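Local atomic coordinates of short-chain dehydrogenase/reductase SDR (Vibrio parahaemolyticus, PDB entry 3GUY), a protein that is probably an NAD(P)-dependent oxidoreductase of the short-chain dehydrogenase/reductase family, built on a Rossmann fold, whose substrate is not established. Residues S192-A196 against E197-L201; V110-E113 against L114-Y118; F85-L88 against Q89-D92; S130-Q134 against Q135-Q139; T98-N102 against N103-A107. The protein carries 2 engineered substitutions. One frame throughout, in Å; residues are numbered along the deposited sequence.

Contact 1. Residues S192-A196 against E197-L201; sequences SFMSA and EDAAL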
loop_
_atom_site.group_PDB
_atom_site.type_symbol
_atom_site.label_atom_id
_atom_site.label_comp_id
_atom_site.label_asym_id
_atom_site.label_seq_id
_atom_site.Cartn_x
_atom_site.Cartn_y
_atom_site.Cartn_z
ATOM N N SER D 192 -8.224 -23.953 15.068
ATOM C CA SER D 192 -7.147 -22.960 15.075
ATOM C C SER D 192 -6.882 -22.299 13.690
ATOM O O SER D 192 -6.316 -21.201 13.624
ATOM C CB SER D 192 -5.842 -23.629 15.550
ATOM O OG SER D 192 -5.950 -24.106 16.882
ATOM N N PHE D 193 -7.268 -22.986 12.605
ATOM C CA PHE D 193 -6.885 -22.614 11.244
ATOM C C PHE D 193 -8.023 -22.739 10.248
ATOM O O PHE D 193 -8.986 -23.446 10.468
ATOM C CB PHE D 193 -5.751 -23.518 10.741
ATOM C CG PHE D 193 -4.604 -23.631 11.691
ATOM C CD1 PHE D 193 -4.290 -24.860 12.288
ATOM C CD2 PHE D 193 -3.855 -22.505 12.024
ATOM C CE1 PHE D 193 -3.232 -24.963 13.192
ATOM C CE2 PHE D 193 -2.798 -22.596 12.925
ATOM C CZ PHE D 193 -2.483 -23.829 13.511
ATOM N N MET D 194 -7.871 -22.040 9.132
ATOM C CA MET D 194 -8.647 -22.299 7.949
ATOM C C MET D 194 -8.018 -23.547 7.347
ATOM O O MET D 194 -6.829 -23.545 7.030
ATOM C CB MET D 194 -8.549 -21.112 6.974
ATOM C CG MET D 194 -9.326 -21.266 5.687
ATOM S SD MET D 194 -9.381 -19.784 4.673
ATOM C CE MET D 194 -7.665 -19.238 4.646
ATOM N N SER D 195 -8.821 -24.602 7.183
ATOM C CA SER D 195 -8.331 -25.840 6.569
ATOM C C SER D 195 -8.015 -25.599 5.102
ATOM O O SER D 195 -8.719 -24.810 4.434
ATOM C CB SER D 195 -9.394 -26.950 6.655
ATOM O OG SER D 195 -10.377 -26.783 5.637
ATOM N N ALA D 196 -7.007 -26.319 4.594
ATOM C CA ALA D 196 -6.711 -26.322 3.175
ATOM C C ALA D 196 -7.915 -26.697 2.304
ATOM O O ALA D 196 -8.104 -26.129 1.209
ATOM C CB ALA D 196 -5.537 -27.229 2.878
ATOM N N GLU D 197 -8.703 -27.665 2.786
ATOM C CA GLU D 197 -9.945 -28.094 2.123
ATOM C C GLU D 197 -10.874 -26.901 1.931
ATOM O O GLU D 197 -11.353 -26.673 0.842
ATOM C CB GLU D 197 -10.640 -29.180 2.966
ATOM C CG GLU D 197 -11.879 -29.833 2.354
ATOM C CD GLU D 197 -12.396 -31.032 3.191
ATOM O OE1 GLU D 197 -13.479 -30.937 3.792
ATOM O OE2 GLU D 197 -11.711 -32.074 3.262
ATOM N N ASP D 198 -11.112 -26.132 2.989
ATOM C CA ASP D 198 -12.107 -25.027 2.912
ATOM C C ASP D 198 -11.552 -23.841 2.126
ATOM O O ASP D 198 -12.262 -23.270 1.284
ATOM C CB ASP D 198 -12.593 -24.593 4.295
ATOM C CG ASP D 198 -13.365 -25.708 5.020
ATOM O OD1 ASP D 198 -13.913 -26.598 4.327
ATOM O OD2 ASP D 198 -13.411 -25.678 6.265
ATOM N N ALA D 199 -10.281 -23.502 2.353
ATOM C CA ALA D 199 -9.604 -22.456 1.517
ATOM C C ALA D 199 -9.698 -22.783 0.053
ATOM O O ALA D 199 -10.044 -21.925 -0.793
ATOM C CB ALA D 199 -8.115 -22.301 1.917
ATOM N N ALA D 200 -9.426 -24.057 -0.270
ATOM C CA ALA D 200 -9.404 -24.484 -1.671
ATOM C C ALA D 200 -10.815 -24.375 -2.250
ATOM O O ALA D 200 -10.960 -23.980 -3.390
ATOM C CB ALA D 200 -8.860 -25.906 -1.819
ATOM N N LEU D 201 -11.836 -24.690 -1.440
ATOM C CA LEU D 201 -13.254 -24.595 -1.902
ATOM C C LEU D 201 -13.610 -23.153 -2.284
ATOM O O LEU D 201 -14.130 -22.896 -3.341
ATOM C CB LEU D 201 -14.242 -25.130 -0.836
ATOM C CG LEU D 201 -14.740 -26.588 -1.005
ATOM C CD1 LEU D 201 -15.601 -27.084 0.215
ATOM C CD2 LEU D 201 -15.522 -26.739 -2.321
HETATM O O HOH W 1 -11.436 -24.804 7.972
#
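Ser-195 and Asp-198 meet where helix 196-207 begins, in an N-cap that illustrates how a chain uses the N-H groups of a helix's first turn. Ser-195 OG accepts from Asp-198 N at 2.8 Å, with an N-H...O angle of 157°. Its chi1 of 80° sets the hydroxyl between the residue's own N and carbonyl carbon, turned over the opening turn. The answering half of a capping box is relayed through solvent: Ser-195 N donates to a water at 2.7 Å, which in turn donates to Asp-198 OD2 at 2.8 Å. A carboxylate held beside the positive end of a helix is likely to be stabilised in its charged form. Behind the cap the regular pattern starts with an almost straight bond from Ala-199 N to Ser-195 O, 2.9 Å long, followed by Ala-200 N to Ala-196 O.

A hydrophobic staple, Met-194 on Ala-199, spans the same turn. The residue before the cap, Met-194, runs extended as far as its sulfur and bends at chi3 (47°), so that SD lies 3.9 Å from Ala-199 CB and CE folds back over the same methyl.

Farther out, Met-194 also packs on Met-176 and on Val-220 and Arg-222 of strand 214-222, while Ala-196 and Ala-200 lean on helix 12-23. The loop after strand 167-174, to which the cap belongs, is the one that in many short-chain dehydrogenases borders the substrate. It is tied to the second subunit as well: Phe-193 O accepts a hydrogen bond from Asn-212 ND2 of that chain.

Contact 2. Residues V110-E113 against L114-Y118; sequences VLRE and LVKRY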
loop_
_atom_site.group_PDB
_atom_site.type_symbol
_atom_site.label_atom_id
_atom_site.label_comp_id
_atom_site.label_asym_id
_atom_site.label_seq_id
_atom_site.Cartn_x
_atom_site.Cartn_y
_atom_site.Cartn_z
ATOM N N VAL D 110 9.099 -20.103 -12.114
ATOM C CA VAL D 110 7.793 -20.491 -12.704
ATOM C C VAL D 110 7.141 -19.412 -13.517
ATOM O O VAL D 110 6.790 -19.657 -14.670
ATOM C CB VAL D 110 6.806 -20.990 -11.696
ATOM C CG1 VAL D 110 5.399 -21.104 -12.349
ATOM C CG2 VAL D 110 7.253 -22.308 -11.164
ATOM N N LEU D 111 6.960 -18.213 -12.965
ATOM C CA LEU D 111 6.372 -17.126 -13.752
ATOM C C LEU D 111 7.173 -16.725 -15.004
ATOM O O LEU D 111 6.594 -16.381 -16.061
ATOM C CB LEU D 111 6.112 -15.860 -12.886
ATOM C CG LEU D 111 5.349 -14.739 -13.583
ATOM C CD1 LEU D 111 3.953 -15.312 -14.076
ATOM C CD2 LEU D 111 5.181 -13.472 -12.657
ATOM N N ARG D 112 8.489 -16.706 -14.902
ATOM C CA ARG D 112 9.291 -16.362 -16.061
ATOM C C ARG D 112 9.108 -17.412 -17.185
ATOM O O ARG D 112 9.031 -17.061 -18.364
ATOM C CB ARG D 112 10.761 -16.277 -15.683
ATOM C CG ARG D 112 11.695 -16.098 -16.838
ATOM C CD ARG D 112 13.120 -15.920 -16.353
ATOM N NE ARG D 112 14.008 -15.884 -17.516
ATOM C CZ ARG D 112 14.492 -16.961 -18.131
ATOM N NH1 ARG D 112 14.272 -18.189 -17.657
ATOM N NH2 ARG D 112 15.269 -16.795 -19.189
ATOM N N GLU D 113 9.094 -18.681 -16.802
ATOM C CA GLU D 113 8.941 -19.750 -17.780
ATOM C C GLU D 113 7.547 -19.702 -18.423
ATOM O O GLU D 113 7.407 -19.867 -19.670
ATOM C CB GLU D 113 9.208 -21.083 -17.131
ATOM C CG GLU D 113 9.392 -22.217 -18.141
ATOM C CD GLU D 113 10.684 -22.095 -18.947
ATOM O OE1 GLU D 113 11.654 -21.459 -18.458
ATOM O OE2 GLU D 113 10.738 -22.662 -20.060
ATOM N N LEU D 114 6.525 -19.411 -17.603
ATOM C CA LEU D 114 5.177 -19.171 -18.128
ATOM C C LEU D 114 5.088 -18.025 -19.124
ATOM O O LEU D 114 4.434 -18.176 -20.184
ATOM C CB LEU D 114 4.147 -19.019 -16.991
ATOM C CG LEU D 114 3.994 -20.273 -16.135
ATOM C CD1 LEU D 114 3.045 -19.951 -14.949
ATOM C CD2 LEU D 114 3.493 -21.492 -16.983
ATOM N N VAL D 115 5.761 -16.896 -18.848
ATOM C CA VAL D 115 5.675 -15.739 -19.738
ATOM C C VAL D 115 6.452 -15.967 -21.021
ATOM O O VAL D 115 6.034 -15.541 -22.090
ATOM C CB VAL D 115 6.146 -14.431 -19.056
ATOM C CG1 VAL D 115 6.123 -13.284 -20.008
ATOM C CG2 VAL D 115 5.223 -14.098 -17.828
ATOM N N LYS D 116 7.589 -16.622 -20.891
ATOM C CA LYS D 116 8.437 -17.023 -22.026
ATOM C C LYS D 116 7.614 -17.864 -23.012
ATOM O O LYS D 116 7.566 -17.542 -24.182
ATOM C CB LYS D 116 9.651 -17.833 -21.525
ATOM C CG LYS D 116 10.791 -17.923 -22.523
ATOM C CD LYS D 116 12.081 -18.501 -21.887
ATOM C CE LYS D 116 13.294 -18.324 -22.802
ATOM N NZ LYS D 116 13.905 -16.965 -22.571
ATOM N N ARG D 117 6.930 -18.878 -22.511
ATOM C CA ARG D 117 6.297 -19.895 -23.368
ATOM C C ARG D 117 4.861 -19.542 -23.764
ATOM O O ARG D 117 4.439 -19.840 -24.899
ATOM C CB ARG D 117 6.297 -21.253 -22.676
ATOM C CG ARG D 117 7.649 -21.909 -22.551
ATOM C CD ARG D 117 7.511 -23.166 -21.694
ATOM N NE ARG D 117 8.785 -23.850 -21.528
ATOM C CZ ARG D 117 9.257 -24.847 -22.283
ATOM N NH1 ARG D 117 8.545 -25.339 -23.286
ATOM N NH2 ARG D 117 10.447 -25.375 -22.003
ATOM N N TYR D 118 4.114 -18.899 -22.870
ATOM C CA TYR D 118 2.654 -18.831 -23.020
ATOM C C TYR D 118 2.055 -17.451 -22.906
ATOM O O TYR D 118 0.858 -17.330 -22.687
ATOM C CB TYR D 118 1.973 -19.718 -21.974
ATOM C CG TYR D 118 2.544 -21.097 -21.848
ATOM C CD1 TYR D 118 2.785 -21.896 -22.983
ATOM C CD2 TYR D 118 2.819 -21.628 -20.589
ATOM C CE1 TYR D 118 3.307 -23.179 -22.843
ATOM C CE2 TYR D 118 3.345 -22.872 -20.441
ATOM C CZ TYR D 118 3.587 -23.660 -21.563
ATOM O OH TYR D 118 4.107 -24.903 -21.356
#
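Glu-113 OE2 is gripped by two nitrogens of Arg-117, one turn farther along helix 93-118. Arg-117 NE donates at 2.7 Å to the lone pair that OE2 turns away from OE1, and NH2 adds a weak bond to the same oxygen at 3.3 Å. A bend at chi2 (69°) swings the carboxylate round to the guanidinium edge; the two planes stand 48° apart, so this i to i+4 salt bridge is not the flat, paired kind. Arg-117 NH2 has a second anionic partner in Glu-67.

On the adjacent flank, Arg-112 and Lys-116 run side by side, with NH2 and NZ 3.7 Å apart. Both chains reach for carbonyl oxygens of the third subunit, Lys-116 NZ for Gln-89 O and Arg-112 NE, weakly, for Gln-91 O, which would offset their mutual repulsion.

Two apolar pairs complete the contact. Val-110 CG1 lies alongside Leu-114 CD1 at 3.7 Å, and Leu-111 CD1 approaches Val-115 CG2 at 4.1 Å. This part of helix 93-118 is packed between neighbours: Leu-114 and Val-110 face strand 75-78, Leu-111 and Val-115 pack on helix 141-160, and Glu-113, Leu-114 and Arg-117 touch Phe-66 of helix 59-67.

Contact 3. Residues F85-L88 against Q89-D92; sequences FGLL and QEQD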
loop_
_atom_site.group_PDB
_atom_site.type_symbol
_atom_site.label_atom_id
_atom_site.label_comp_id
_atom_site.label_asym_id
_atom_site.label_seq_id
_atom_site.Cartn_x
_atom_site.Cartn_y
_atom_site.Cartn_z
ATOM N N PHE D 85 10.090 -18.373 10.653
ATOM C CA PHE D 85 9.705 -17.233 11.483
ATOM C C PHE D 85 10.628 -17.018 12.680
ATOM O O PHE D 85 11.498 -17.839 12.941
ATOM C CB PHE D 85 8.305 -17.490 11.962
ATOM C CG PHE D 85 7.331 -17.746 10.851
ATOM C CD1 PHE D 85 6.857 -16.694 10.100
ATOM C CD2 PHE D 85 6.911 -19.043 10.557
ATOM C CE1 PHE D 85 5.950 -16.927 9.057
ATOM C CE2 PHE D 85 6.024 -19.287 9.527
ATOM C CZ PHE D 85 5.546 -18.227 8.772
ATOM N N GLY D 86 10.392 -15.921 13.400
ATOM C CA GLY D 86 11.143 -15.545 14.599
ATOM C C GLY D 86 11.695 -14.122 14.480
ATOM O O GLY D 86 11.770 -13.546 13.396
ATOM N N LEU D 87 12.121 -13.564 15.606
ATOM C CA LEU D 87 12.741 -12.269 15.630
ATOM C C LEU D 87 13.964 -12.327 14.697
ATOM O O LEU D 87 14.671 -13.355 14.678
ATOM C CB LEU D 87 13.175 -11.945 17.057
ATOM C CG LEU D 87 12.116 -11.562 18.089
ATOM C CD1 LEU D 87 12.758 -11.496 19.494
ATOM C CD2 LEU D 87 11.435 -10.223 17.679
ATOM N N LEU D 88 14.223 -11.249 13.949
ATOM C CA LEU D 88 15.244 -11.294 12.903
ATOM C C LEU D 88 16.631 -11.758 13.454
ATOM O O LEU D 88 17.308 -12.585 12.836
ATOM C CB LEU D 88 15.346 -9.957 12.165
ATOM C CG LEU D 88 16.353 -9.860 11.009
ATOM C CD1 LEU D 88 15.988 -10.822 9.838
ATOM C CD2 LEU D 88 16.485 -8.394 10.457
ATOM N N GLN D 89 17.031 -11.244 14.609
ATOM C CA GLN D 89 18.318 -11.596 15.188
ATOM C C GLN D 89 18.398 -13.088 15.588
ATOM O O GLN D 89 19.502 -13.631 15.711
ATOM C CB GLN D 89 18.645 -10.702 16.381
ATOM C CG GLN D 89 17.823 -10.994 17.669
ATOM C CD GLN D 89 16.533 -10.170 17.789
ATOM O OE1 GLN D 89 16.052 -9.931 18.908
ATOM N NE2 GLN D 89 15.987 -9.714 16.658
ATOM N N GLU D 90 17.252 -13.733 15.795
ATOM C CA GLU D 90 17.209 -15.168 16.155
ATOM C C GLU D 90 17.197 -16.042 14.922
ATOM O O GLU D 90 17.343 -17.244 15.033
ATOM C CB GLU D 90 15.919 -15.568 16.871
ATOM C CG GLU D 90 15.297 -14.571 17.760
ATOM C CD GLU D 90 15.934 -14.533 19.110
ATOM O OE1 GLU D 90 15.219 -14.152 20.078
ATOM O OE2 GLU D 90 17.130 -14.883 19.184
ATOM N N GLN D 91 16.950 -15.466 13.747
ATOM C CA GLN D 91 16.826 -16.295 12.562
ATOM C C GLN D 91 18.180 -16.791 12.054
ATOM O O GLN D 91 19.176 -16.067 12.060
ATOM C CB GLN D 91 16.057 -15.554 11.467
ATOM C CG GLN D 91 14.574 -15.364 11.815
ATOM C CD GLN D 91 13.730 -14.939 10.589
ATOM O OE1 GLN D 91 14.193 -14.987 9.445
ATOM N NE2 GLN D 91 12.477 -14.568 10.834
ATOM N N ASP D 92 18.189 -18.022 11.589
ATOM C CA ASP D 92 19.390 -18.661 11.079
ATOM C C ASP D 92 19.552 -18.279 9.590
ATOM O O ASP D 92 18.645 -18.463 8.817
ATOM C CB ASP D 92 19.210 -20.167 11.286
ATOM C CG ASP D 92 20.300 -21.009 10.642
ATOM O OD1 ASP D 92 21.175 -20.485 9.914
ATOM O OD2 ASP D 92 20.231 -22.235 10.873
HETATM O O HOH W 2 14.027 -18.028 14.240
#
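From Leu-87 to Gln-91 the chain coils into a short 3-10 turn, in which Leu-87 O accepts from Glu-90 N at 2.8 Å and Leu-88 O from Gln-91 N at 3.0 Å. Both donors stand well above the planes of the carbonyls they reach, as suits so tight a coil. Just before it, Gly-86 adopts a phi of 126°, a region in which a beta carbon would press on the preceding carbonyl oxygen.

Gln-91 ties the turn back to its start. Its chain, extended beyond CG, lays the amide against the glycine, and NE2 donates to Gly-86 O at 2.8 Å. The other end of the amide is also engaged, OE1 bonding to Thr-142 OG1, which fixes which way round the amide lies. A water separately links Phe-85 O, at 2.8 Å, to Glu-90 O by a long, weak bond.

Leu-87 supplies the apolar part. Its CB is 3.4 Å from Glu-90 CG and 3.6 Å from Gln-89 NE2, and both polar chains, bent at chi2, run beside it in the same direction. Within this turn the leucine meets the aliphatic stems and polar ends of these two neighbours.

The turn belongs to the loop between strand 75-78 and helix 93-118, whose N-cap is Asp-92, with OD1 bonded to Glu-94 N. Phe-85 stacks edge-to-face with Tyr-143, and Leu-88 sits against Ser-141 and Thr-142, where helix 141-160 of the same chain begins, and against Val-157 of the third subunit's copy of that helix.

Contact 4. Residues S130-Q134 against Q135-Q139; sequences STAAQ and QPKAQ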
loop_
_atom_site.group_PDB
_atom_site.type_symbol
_atom_site.label_atom_id
_atom_site.label_comp_id
_atom_site.label_asym_id
_atom_site.label_seq_id
_atom_site.Cartn_x
_atom_site.Cartn_y
_atom_site.Cartn_z
ATOM N N SER D 130 0.170 -14.827 0.284
ATOM C CA SER D 130 -0.186 -14.919 1.690
ATOM C C SER D 130 -0.617 -13.518 2.054
ATOM O O SER D 130 -0.275 -12.538 1.335
ATOM C CB SER D 130 1.026 -15.328 2.541
ATOM O OG SER D 130 0.905 -14.820 3.862
ATOM N N THR D 131 -1.401 -13.399 3.125
ATOM C CA THR D 131 -1.715 -12.073 3.681
ATOM C C THR D 131 -0.442 -11.349 4.123
ATOM O O THR D 131 -0.424 -10.115 4.120
ATOM C CB THR D 131 -2.749 -12.125 4.796
ATOM O OG1 THR D 131 -2.331 -13.035 5.816
ATOM C CG2 THR D 131 -4.095 -12.616 4.200
ATOM N N ALA D 132 0.625 -12.097 4.391
ATOM C CA ALA D 132 1.947 -11.509 4.718
ATOM C C ALA D 132 2.546 -10.663 3.560
ATOM O O ALA D 132 3.498 -9.931 3.770
ATOM C CB ALA D 132 2.930 -12.598 5.147
ATOM N N ALA D 133 2.017 -10.805 2.341
ATOM C CA ALA D 133 2.420 -10.022 1.172
ATOM C C ALA D 133 1.895 -8.609 1.218
ATOM O O ALA D 133 2.382 -7.744 0.532
ATOM C CB ALA D 133 1.928 -10.746 -0.174
ATOM N N GLN D 134 0.903 -8.361 2.052
ATOM C CA GLN D 134 0.198 -7.095 2.047
ATOM C C GLN D 134 0.358 -6.255 3.316
ATOM O O GLN D 134 -0.129 -5.169 3.342
ATOM C CB GLN D 134 -1.298 -7.379 1.790
ATOM C CG GLN D 134 -1.461 -8.008 0.390
ATOM C CD GLN D 134 -2.846 -8.036 -0.094
ATOM O OE1 GLN D 134 -3.098 -7.663 -1.224
ATOM N NE2 GLN D 134 -3.767 -8.524 0.739
ATOM N N GLN D 135 1.026 -6.765 4.343
ATOM C CA GLN D 135 1.285 -6.018 5.586
ATOM C C GLN D 135 2.590 -6.503 6.182
ATOM O O GLN D 135 3.006 -7.622 5.936
ATOM C CB GLN D 135 0.268 -6.313 6.697
ATOM C CG GLN D 135 -1.177 -6.483 6.315
ATOM C CD GLN D 135 -1.771 -7.665 7.084
ATOM O OE1 GLN D 135 -1.720 -7.699 8.321
ATOM N NE2 GLN D 135 -2.275 -8.656 6.356
ATOM N N PRO D 136 3.182 -5.698 7.066
ATOM C CA PRO D 136 4.338 -6.177 7.774
ATOM C C PRO D 136 3.895 -6.936 9.022
ATOM O O PRO D 136 2.794 -6.721 9.510
ATOM C CB PRO D 136 5.075 -4.895 8.132
ATOM C CG PRO D 136 3.962 -3.857 8.213
ATOM C CD PRO D 136 2.948 -4.248 7.244
ATOM N N LYS D 137 4.722 -7.844 9.495
ATOM C CA LYS D 137 4.422 -8.600 10.715
ATOM C C LYS D 137 5.678 -8.826 11.554
ATOM O O LYS D 137 6.705 -9.325 11.053
ATOM C CB LYS D 137 3.781 -9.926 10.323
ATOM C CG LYS D 137 2.365 -9.766 9.711
ATOM C CD LYS D 137 1.976 -10.871 8.735
ATOM C CE LYS D 137 0.410 -10.947 8.530
ATOM N NZ LYS D 137 -0.011 -12.167 7.757
ATOM N N ALA D 138 5.596 -8.473 12.837
ATOM C CA ALA D 138 6.611 -8.850 13.810
ATOM C C ALA D 138 6.873 -10.353 13.825
ATOM O O ALA D 138 5.956 -11.178 13.830
ATOM C CB ALA D 138 6.206 -8.383 15.250
ATOM N N GLN D 139 8.144 -10.684 13.839
ATOM C CA GLN D 139 8.631 -12.068 13.805
ATOM C C GLN D 139 8.432 -12.780 12.467
ATOM O O GLN D 139 8.595 -13.951 12.362
ATOM C CB GLN D 139 8.108 -12.869 14.972
ATOM C CG GLN D 139 8.360 -12.171 16.251
ATOM C CD GLN D 139 8.308 -13.125 17.459
ATOM O OE1 GLN D 139 8.070 -14.313 17.319
ATOM N NE2 GLN D 139 8.520 -12.586 18.621
#
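Thr-131 and Lys-137 join the two halves of the loop that follows strand 124-128, a loop opened by an ST turn and a short 3-10 coil. The compact part lies there. Ser-130 OG accepts from Ala-132 N at 2.8 Å, and successive i to i+3 bonds, Ala-133 N to Ser-130 O and Gln-134 N to Thr-131 O, wind residues 131-133 tightly. Ser-130 rests against Tyr-143, thirteen residues on, the spacing of the serine and tyrosine in the active-site motif of short-chain dehydrogenases; its place is consistent with that role.

Across the turn the packing is lighter. Lys-137 lies extended beyond CG, its CD at 4.1 Å from Ala-132 CB, and reaches Thr-131 OG1 with NZ in a weak bond of 3.1 Å. The threonine hydroxyl meets it because a chi1 of 54° tucks OG1 between the backbone N and carbonyl carbon. Gln-135, bent at chi2, curls its amide back over the coil until NE2 is 3.8 Å from Thr-131 CB.

The outer side is looser: Gln-134, largely exposed, leads away from the turn, though it still brushes Lys-151 and Tyr-172. Beyond it the chain turns to the third subunit, where Lys-137 N bonds to Ser-156 OG. One polar group within the bend is left without a partner in the model, the buried backbone nitrogen of Gln-135.

Contact 5. Residues T98-N102 against N103-A107; sequences TLIEN and NLSSA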
loop_
_atom_site.group_PDB
_atom_site.type_symbol
_atom_site.label_atom_id
_atom_site.label_comp_id
_atom_site.label_asym_id
_atom_site.label_seq_id
_atom_site.Cartn_x
_atom_site.Cartn_y
_atom_site.Cartn_z
ATOM N N THR D 98 16.958 -20.672 2.429
ATOM C CA THR D 98 15.934 -21.647 2.011
ATOM C C THR D 98 14.576 -21.003 1.757
ATOM O O THR D 98 13.845 -21.369 0.804
ATOM C CB THR D 98 15.749 -22.723 3.081
ATOM O OG1 THR D 98 17.001 -23.368 3.277
ATOM C CG2 THR D 98 14.678 -23.732 2.679
ATOM N N LEU D 99 14.227 -20.051 2.624
ATOM C CA LEU D 99 12.976 -19.312 2.463
ATOM C C LEU D 99 12.941 -18.556 1.122
ATOM O O LEU D 99 11.907 -18.542 0.428
ATOM C CB LEU D 99 12.791 -18.330 3.619
ATOM C CG LEU D 99 11.420 -17.763 3.922
ATOM C CD1 LEU D 99 10.413 -18.891 4.184
ATOM C CD2 LEU D 99 11.588 -16.780 5.129
ATOM N N ILE D 100 14.064 -17.913 0.784
ATOM C CA ILE D 100 14.203 -17.163 -0.452
ATOM C C ILE D 100 14.057 -18.090 -1.654
ATOM O O ILE D 100 13.305 -17.815 -2.595
ATOM C CB ILE D 100 15.574 -16.396 -0.539
ATOM C CG1 ILE D 100 15.621 -15.227 0.471
ATOM C CG2 ILE D 100 15.741 -15.808 -1.941
ATOM C CD1 ILE D 100 16.972 -14.602 0.691
ATOM N N GLU D 101 14.763 -19.218 -1.602
ATOM C CA GLU D 101 14.690 -20.219 -2.675
ATOM C C GLU D 101 13.288 -20.778 -2.874
ATOM O O GLU D 101 12.775 -20.783 -4.002
ATOM C CB GLU D 101 15.662 -21.363 -2.388
ATOM C CG GLU D 101 17.126 -20.945 -2.466
ATOM C CD GLU D 101 18.084 -21.961 -1.805
ATOM O OE1 GLU D 101 17.632 -22.985 -1.208
ATOM O OE2 GLU D 101 19.313 -21.728 -1.874
ATOM N N ASN D 102 12.662 -21.230 -1.794
ATOM C CA ASN D 102 11.345 -21.885 -1.873
ATOM C C ASN D 102 10.187 -20.947 -2.239
ATOM O O ASN D 102 9.148 -21.420 -2.738
ATOM C CB ASN D 102 10.948 -22.542 -0.567
ATOM C CG ASN D 102 11.844 -23.690 -0.139
ATOM O OD1 ASN D 102 12.692 -24.172 -0.895
ATOM N ND2 ASN D 102 11.691 -24.097 1.148
ATOM N N ASN D 103 10.303 -19.642 -1.929
ATOM C CA ASN D 103 9.213 -18.682 -2.176
ATOM C C ASN D 103 9.486 -17.748 -3.352
ATOM O O ASN D 103 8.697 -17.660 -4.308
ATOM C CB ASN D 103 8.920 -17.856 -0.926
ATOM C CG ASN D 103 8.370 -18.704 0.215
ATOM O OD1 ASN D 103 7.164 -18.982 0.272
ATOM N ND2 ASN D 103 9.245 -19.106 1.142
ATOM N N LEU D 104 10.622 -17.069 -3.312
ATOM C CA LEU D 104 10.907 -16.052 -4.313
ATOM C C LEU D 104 11.512 -16.664 -5.580
ATOM O O LEU D 104 11.078 -16.362 -6.682
ATOM C CB LEU D 104 11.834 -14.950 -3.733
ATOM C CG LEU D 104 12.214 -13.794 -4.691
ATOM C CD1 LEU D 104 10.970 -13.196 -5.371
ATOM C CD2 LEU D 104 13.095 -12.695 -3.914
ATOM N N SER D 105 12.535 -17.488 -5.429
ATOM C CA SER D 105 13.191 -18.060 -6.599
ATOM C C SER D 105 12.170 -18.921 -7.360
ATOM O O SER D 105 12.062 -18.845 -8.593
ATOM C CB SER D 105 14.403 -18.899 -6.186
ATOM O OG SER D 105 15.393 -18.052 -5.638
ATOM N N SER D 106 11.409 -19.705 -6.607
ATOM C CA SER D 106 10.462 -20.651 -7.197
ATOM C C SER D 106 9.428 -19.883 -7.987
ATOM O O SER D 106 9.137 -20.239 -9.124
ATOM C CB SER D 106 9.814 -21.527 -6.135
ATOM O OG SER D 106 8.808 -20.843 -5.372
ATOM N N ALA D 107 8.921 -18.791 -7.394
ATOM C CA ALA D 107 7.973 -17.917 -8.034
ATOM C C ALA D 107 8.531 -17.253 -9.291
ATOM O O ALA D 107 7.846 -17.221 -10.290
ATOM C CB ALA D 107 7.421 -16.847 -7.058
#
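Ile-100 and Ser-105 mark a pi bulge in helix 93-118, a worked example of how one widened turn can reshape a long helix. The backbone bonds define it. Ile-100 O accepts both Leu-104 N, at 2.9 Å, and Ser-105 N, at 3.0 Å, so the i to i+4 pattern is overlaid by an i to i+5 one. Ser-106 N continues the wider spacing with a weak bond to Glu-101 O, and the axes of the short segments on the two sides are inclined by 24°.

Side chains take up carbonyl bonding alongside. Leu-99 O holds two donors of one residue: Asn-103 N, tilted from the carbonyl plane, and Asn-103 ND2, which comes at 2.8 Å in that plane and on a lone pair. The same ND2 bonds to Ser-82 O and OD1 takes Lys-147 NZ, leaving the amide little freedom to turn. Its position in a widened turn of this helix, near Lys-147, is consistent with the asparagine of the family's Asn-Ser-Tyr-Lys tetrad. Leu-99 CD1 lays a methyl against Asn-103 ND2 at 3.3 Å.

Apolar contact within the turn is slight: Ile-100 CG2 and Leu-104 CB stay 4.4 Å apart, and these two residues instead pack on their own counterparts in the third subunit.

Last comes a hydroxyl bond. With chi1 at 76°, Ser-106 folds back over its helix, and OG donates to Asn-102 O at 2.7 Å from well above the carbonyl plane.

Along the chain the order is contact 3, 5, 2, 4, 1. Contact 3 leads into helix 93-118, which carries contacts 5 and 2 with centres about 17 Å apart; contact 4 follows the next strand, 124-128, and contact 1 opens helix 196-207 beyond strand 167-174. Contacts 3 and 4 touch, Gly-86 N probably bonding to Gln-139 O, so two loops leading into helices 93-118 and 141-160 are joined. Contacts 2 to 5 all reach the third subunit, whereas contact 1, on the opposite side of the chain's centre from contacts 2 and 5, meets the second. The helices and loops around the Rossmann-like sheet thus meet two different subunits, with the probable active site near contacts 4 and 5.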